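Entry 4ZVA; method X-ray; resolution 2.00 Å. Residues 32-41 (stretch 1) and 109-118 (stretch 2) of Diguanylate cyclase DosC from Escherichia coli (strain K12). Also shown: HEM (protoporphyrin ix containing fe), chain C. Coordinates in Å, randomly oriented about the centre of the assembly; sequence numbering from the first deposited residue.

Stretch 1 (32-41) YLSIEFYRIV
Stretch 2 109-118: VLKKILYPVI

The one polar link between these two stretches is a water. The water O donates to Ile113 O at 2.6 Å and is hydrogen-bonded to Tyr32 OH at 2.5 Å. No direct hydrogen bond crosses the contact, and the rest is apolar packing.

Both stretches are helical throughout, and both helices extend beyond them. Backbone bonds run from i+4 to i, as from Phe37 N to Leu33 O at 2.8 Å. The axes approach to 9.7 Å, with 132° between their N-to-C directions, so the helices cross obliquely, in a broadly antiparallel sense. Leu33 CA lies 7.1 Å from Ile113 CA. Phe37 CA lies 6.1 Å from Leu110 CA. Together the stretches bury 503 Å². Stretch 2 is kinked at Pro116, whose nitrogen carries no hydrogen and makes no bond to the turn before.

Ile113 is the central knob. Its CB points toward stretch 1, with chi1 p and chi2 t, and its side chain sits among Leu33, Glu36, Phe37 and Ile40. Ile113 CD1 lies 3.5 Å from Leu33 O, against the backbone. Ile113 CG2 lies 3.6 Å from Ile40 CD1 and 4.0 Å from Glu36 CG. These methyl and methylene groups pack by van der Waals contact.

Leu33 (m, t) brings CD2 to 3.9 Å from Ile113 CG1, and CD1 to 4.1 Å from Leu114 CD1. Near the kink, Tyr32 (chi1 t) places CE2 3.6 Å from Val117 CG2 (chi1 t). At the other end, Ile40 (m, t) sets CG2 3.8 Å from Val109 CG1 (chi1 t).

Phe37 (chi1 t, chi2 86°) rests CD1 4.3 Å from Leu110 CB. Its ring edge faces the heme, with CZ 4.0 Å from HEM CHC. Val41 CG1 is closer, 3.4 Å from HEM CBB.

The carboxylate of Glu36 (chi1 t, chi2 p, chi3 1°) pairs with Arg39, about one turn on in the same helix. Arg39 NH2 donates to Glu36 OE2 at 2.6 Å in a salt bridge, and Arg39 NE donates to Glu36 OE1 at 3.2 Å.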

# COMPACT_ATOMS: atom_id res chain seq x y z
N TYR A 32 13.31 2.36 15.67
CA TYR A 32 14.04 1.76 14.56
C TYR A 32 13.42 2.15 13.22
O TYR A 32 14.13 2.51 12.28
CB TYR A 32 14.05 0.23 14.68
CG TYR A 32 14.31 -0.46 13.35
CD1 TYR A 32 15.59 -0.56 12.84
CD2 TYR A 32 13.26 -0.98 12.60
CE1 TYR A 32 15.83 -1.18 11.63
CE2 TYR A 32 13.49 -1.60 11.39
CZ TYR A 32 14.78 -1.70 10.90
OH TYR A 32 15.01 -2.31 9.69
N LEU A 33 12.10 2.09 13.15
CA LEU A 33 11.38 2.35 11.90
C LEU A 33 11.59 3.78 11.41
O LEU A 33 11.85 3.99 10.23
CB LEU A 33 9.89 2.07 12.09
CG LEU A 33 9.48 0.60 12.23
CD1 LEU A 33 8.01 0.49 12.59
CD2 LEU A 33 9.77 -0.17 10.95
N SER A 34 11.50 4.74 12.32
CA SER A 34 11.65 6.15 11.94
C SER A 34 13.06 6.45 11.44
O SER A 34 13.24 7.22 10.51
CB SER A 34 11.31 7.06 13.12
OG SER A 34 12.23 6.90 14.19
N ILE A 35 14.05 5.82 12.06
CA ILE A 35 15.45 6.02 11.68
C ILE A 35 15.76 5.40 10.32
O ILE A 35 16.36 6.04 9.46
CB ILE A 35 16.40 5.43 12.74
CG1 ILE A 35 16.23 6.18 14.07
CG2 ILE A 35 17.84 5.49 12.26
CD1 ILE A 35 16.92 5.51 15.22
N GLU A 36 15.34 4.15 10.13
CA GLU A 36 15.57 3.44 8.88
C GLU A 36 14.78 4.08 7.74
O GLU A 36 15.26 4.15 6.60
CB GLU A 36 15.20 1.96 9.03
CG GLU A 36 15.46 1.11 7.78
CD GLU A 36 16.94 0.91 7.48
OE1 GLU A 36 17.79 1.41 8.24
OE2 GLU A 36 17.25 0.24 6.47
N PHE A 37 13.57 4.54 8.04
CA PHE A 37 12.75 5.29 7.10
C PHE A 37 13.51 6.49 6.56
O PHE A 37 13.61 6.69 5.35
CB PHE A 37 11.45 5.74 7.77
CG PHE A 37 10.66 6.75 6.98
CD1 PHE A 37 9.76 6.34 6.01
CD2 PHE A 37 10.81 8.11 7.22
CE1 PHE A 37 9.03 7.27 5.29
CE2 PHE A 37 10.08 9.04 6.50
CZ PHE A 37 9.19 8.62 5.53
N TYR A 38 14.06 7.28 7.48
CA TYR A 38 14.79 8.49 7.13
C TYR A 38 16.01 8.18 6.27
O TYR A 38 16.29 8.88 5.30
CB TYR A 38 15.23 9.24 8.39
CG TYR A 38 15.82 10.61 8.11
CD1 TYR A 38 15.00 11.72 7.95
CD2 TYR A 38 17.19 10.78 8.00
CE1 TYR A 38 15.54 12.97 7.70
CE2 TYR A 38 17.74 12.03 7.74
CZ TYR A 38 16.91 13.12 7.59
OH TYR A 38 17.44 14.36 7.33
N ARG A 39 16.74 7.13 6.63
CA ARG A 39 17.94 6.75 5.90
C ARG A 39 17.64 6.37 4.45
O ARG A 39 18.34 6.80 3.53
CB ARG A 39 18.65 5.58 6.60
CG ARG A 39 19.99 5.23 5.97
CD ARG A 39 20.55 3.93 6.53
NE ARG A 39 19.73 2.78 6.17
CZ ARG A 39 19.81 2.15 5.00
NH1 ARG A 39 20.67 2.56 4.08
NH2 ARG A 39 19.02 1.11 4.75
N ILE A 40 16.60 5.56 4.26
CA ILE A 40 16.24 5.07 2.93
C ILE A 40 15.66 6.18 2.07
O ILE A 40 15.99 6.31 0.89
CB ILE A 40 15.24 3.90 3.02
CG1 ILE A 40 15.89 2.71 3.73
CG2 ILE A 40 14.76 3.50 1.64
CD1 ILE A 40 14.97 1.55 3.94
N VAL A 41 14.78 6.99 2.66
CA VAL A 41 14.18 8.13 1.97
C VAL A 41 15.26 9.11 1.49
O VAL A 41 15.17 9.65 0.39
CB VAL A 41 13.18 8.85 2.89
CG1 VAL A 41 12.94 10.28 2.42
CG2 VAL A 41 11.87 8.07 2.96
N VAL A 109 8.19 2.80 1.48
CA VAL A 109 9.38 2.49 2.25
C VAL A 109 9.01 2.01 3.65
O VAL A 109 9.54 1.00 4.13
CB VAL A 109 10.31 3.72 2.38
CG1 VAL A 109 11.42 3.45 3.37
CG2 VAL A 109 10.88 4.09 1.02
N LEU A 110 8.07 2.71 4.28
CA LEU A 110 7.61 2.36 5.62
C LEU A 110 7.01 0.96 5.65
O LEU A 110 7.36 0.14 6.50
CB LEU A 110 6.58 3.38 6.11
CG LEU A 110 5.97 3.09 7.49
CD1 LEU A 110 7.06 3.06 8.56
CD2 LEU A 110 4.89 4.11 7.84
N LYS A 111 6.10 0.68 4.71
CA LYS A 111 5.48 -0.64 4.62
C LYS A 111 6.52 -1.72 4.33
O LYS A 111 6.40 -2.84 4.83
CB LYS A 111 4.39 -0.64 3.54
CG LYS A 111 3.14 0.12 3.93
CD LYS A 111 2.11 0.16 2.81
CE LYS A 111 2.56 1.07 1.67
NZ LYS A 111 1.50 1.24 0.64
N LYS A 112 7.53 -1.37 3.55
CA LYS A 112 8.58 -2.32 3.19
C LYS A 112 9.40 -2.75 4.40
O LYS A 112 9.65 -3.94 4.59
CB LYS A 112 9.50 -1.73 2.12
CG LYS A 112 10.66 -2.63 1.75
CD LYS A 112 11.57 -1.99 0.72
CE LYS A 112 12.80 -2.85 0.47
NZ LYS A 112 13.70 -2.26 -0.57
N ILE A 113 9.83 -1.79 5.21
CA ILE A 113 10.70 -2.09 6.35
C ILE A 113 9.92 -2.61 7.56
O ILE A 113 10.51 -3.16 8.49
CB ILE A 113 11.51 -0.85 6.78
CG1 ILE A 113 10.58 0.28 7.21
CG2 ILE A 113 12.42 -0.41 5.65
CD1 ILE A 113 11.31 1.49 7.77
N LEU A 114 8.60 -2.45 7.53
CA LEU A 114 7.75 -2.93 8.61
C LEU A 114 7.67 -4.46 8.61
O LEU A 114 7.60 -5.09 9.66
CB LEU A 114 6.35 -2.33 8.52
CG LEU A 114 5.34 -2.85 9.55
CD1 LEU A 114 5.81 -2.54 10.97
CD2 LEU A 114 3.95 -2.28 9.31
N TYR A 115 7.66 -5.05 7.41
CA TYR A 115 7.49 -6.49 7.29
C TYR A 115 8.58 -7.31 8.00
O TYR A 115 8.24 -8.22 8.77
CB TYR A 115 7.41 -6.91 5.82
CG TYR A 115 7.31 -8.41 5.62
CD1 TYR A 115 6.10 -9.07 5.77
CD2 TYR A 115 8.43 -9.16 5.28
CE1 TYR A 115 6.01 -10.44 5.60
CE2 TYR A 115 8.35 -10.53 5.10
CZ TYR A 115 7.13 -11.16 5.25
OH TYR A 115 7.04 -12.52 5.07
N PRO A 116 9.87 -7.01 7.77
CA PRO A 116 10.89 -7.82 8.45
C PRO A 116 10.80 -7.73 9.98
O PRO A 116 11.16 -8.68 10.67
CB PRO A 116 12.21 -7.23 7.95
CG PRO A 116 11.87 -6.58 6.67
CD PRO A 116 10.50 -6.03 6.86
N VAL A 117 10.32 -6.60 10.48
CA VAL A 117 10.12 -6.41 11.91
C VAL A 117 9.04 -7.35 12.43
O VAL A 117 9.19 -7.98 13.48
CB VAL A 117 9.75 -4.95 12.23
CG1 VAL A 117 9.21 -4.83 13.65
CG2 VAL A 117 10.95 -4.05 12.05
N ILE A 118 7.94 -7.45 11.69
CA ILE A 118 6.85 -8.35 12.05
C ILE A 118 7.26 -9.81 11.85
O ILE A 118 6.94 -10.68 12.66
CB ILE A 118 5.57 -8.04 11.23
CG1 ILE A 118 5.07 -6.63 11.56
CG2 ILE A 118 4.49 -9.07 11.51
CD1 ILE A 118 3.81 -6.24 10.82
CHA HEM C . 6.68 16.54 8.43
CHB HEM C . 9.42 15.29 4.63
CHC HEM C . 6.70 11.33 4.07
CHD HEM C . 4.73 12.04 8.44
C1A HEM C . 7.68 16.54 7.49
C2A HEM C . 8.76 17.51 7.36
C3A HEM C . 9.51 17.15 6.31
C4A HEM C . 8.94 15.96 5.73
CMA HEM C . 10.77 17.88 5.80
CAA HEM C . 9.03 18.72 8.27
CBA HEM C . 9.25 18.26 9.71
CGA HEM C . 9.80 19.38 10.53
O1A HEM C . 10.51 20.26 9.96
O2A HEM C . 9.55 19.40 11.76
C1B HEM C . 8.94 14.09 4.16
C2B HEM C . 9.51 13.32 3.08
C3B HEM C . 8.75 12.22 2.92
C4B HEM C . 7.69 12.27 3.90
CMB HEM C . 10.77 13.76 2.29
CAB HEM C . 8.89 11.03 1.92
CBB HEM C . 9.88 10.89 1.05
C1C HEM C . 6.00 11.12 5.24
C2C HEM C . 5.27 9.92 5.60
C3C HEM C . 4.72 10.12 6.81
C4C HEM C . 5.09 11.45 7.25
CMC HEM C . 5.19 8.67 4.69
CAC HEM C . 3.85 9.18 7.68
CBC HEM C . 3.55 7.91 7.36
C1D HEM C . 5.06 13.32 8.86
C2D HEM C . 4.63 13.92 10.10
C3D HEM C . 5.25 15.33 10.10
C4D HEM C . 5.97 15.43 8.86
CMD HEM C . 3.76 13.26 11.19
CAD HEM C . 5.12 16.43 11.18
CBD HEM C . 3.65 16.81 11.35
CGD HEM C . 3.54 18.13 12.08
O1D HEM C . 2.41 18.47 12.53
O2D HEM C . 4.57 18.83 12.22
NA HEM C . 7.82 15.62 6.47
NB HEM C . 7.83 13.43 4.64
NC HEM C . 5.87 12.03 6.26
ND HEM C . 5.84 14.24 8.16
FE HEM C . 6.64 13.93 6.26
O HOH W 1 13.12 -3.55 8.60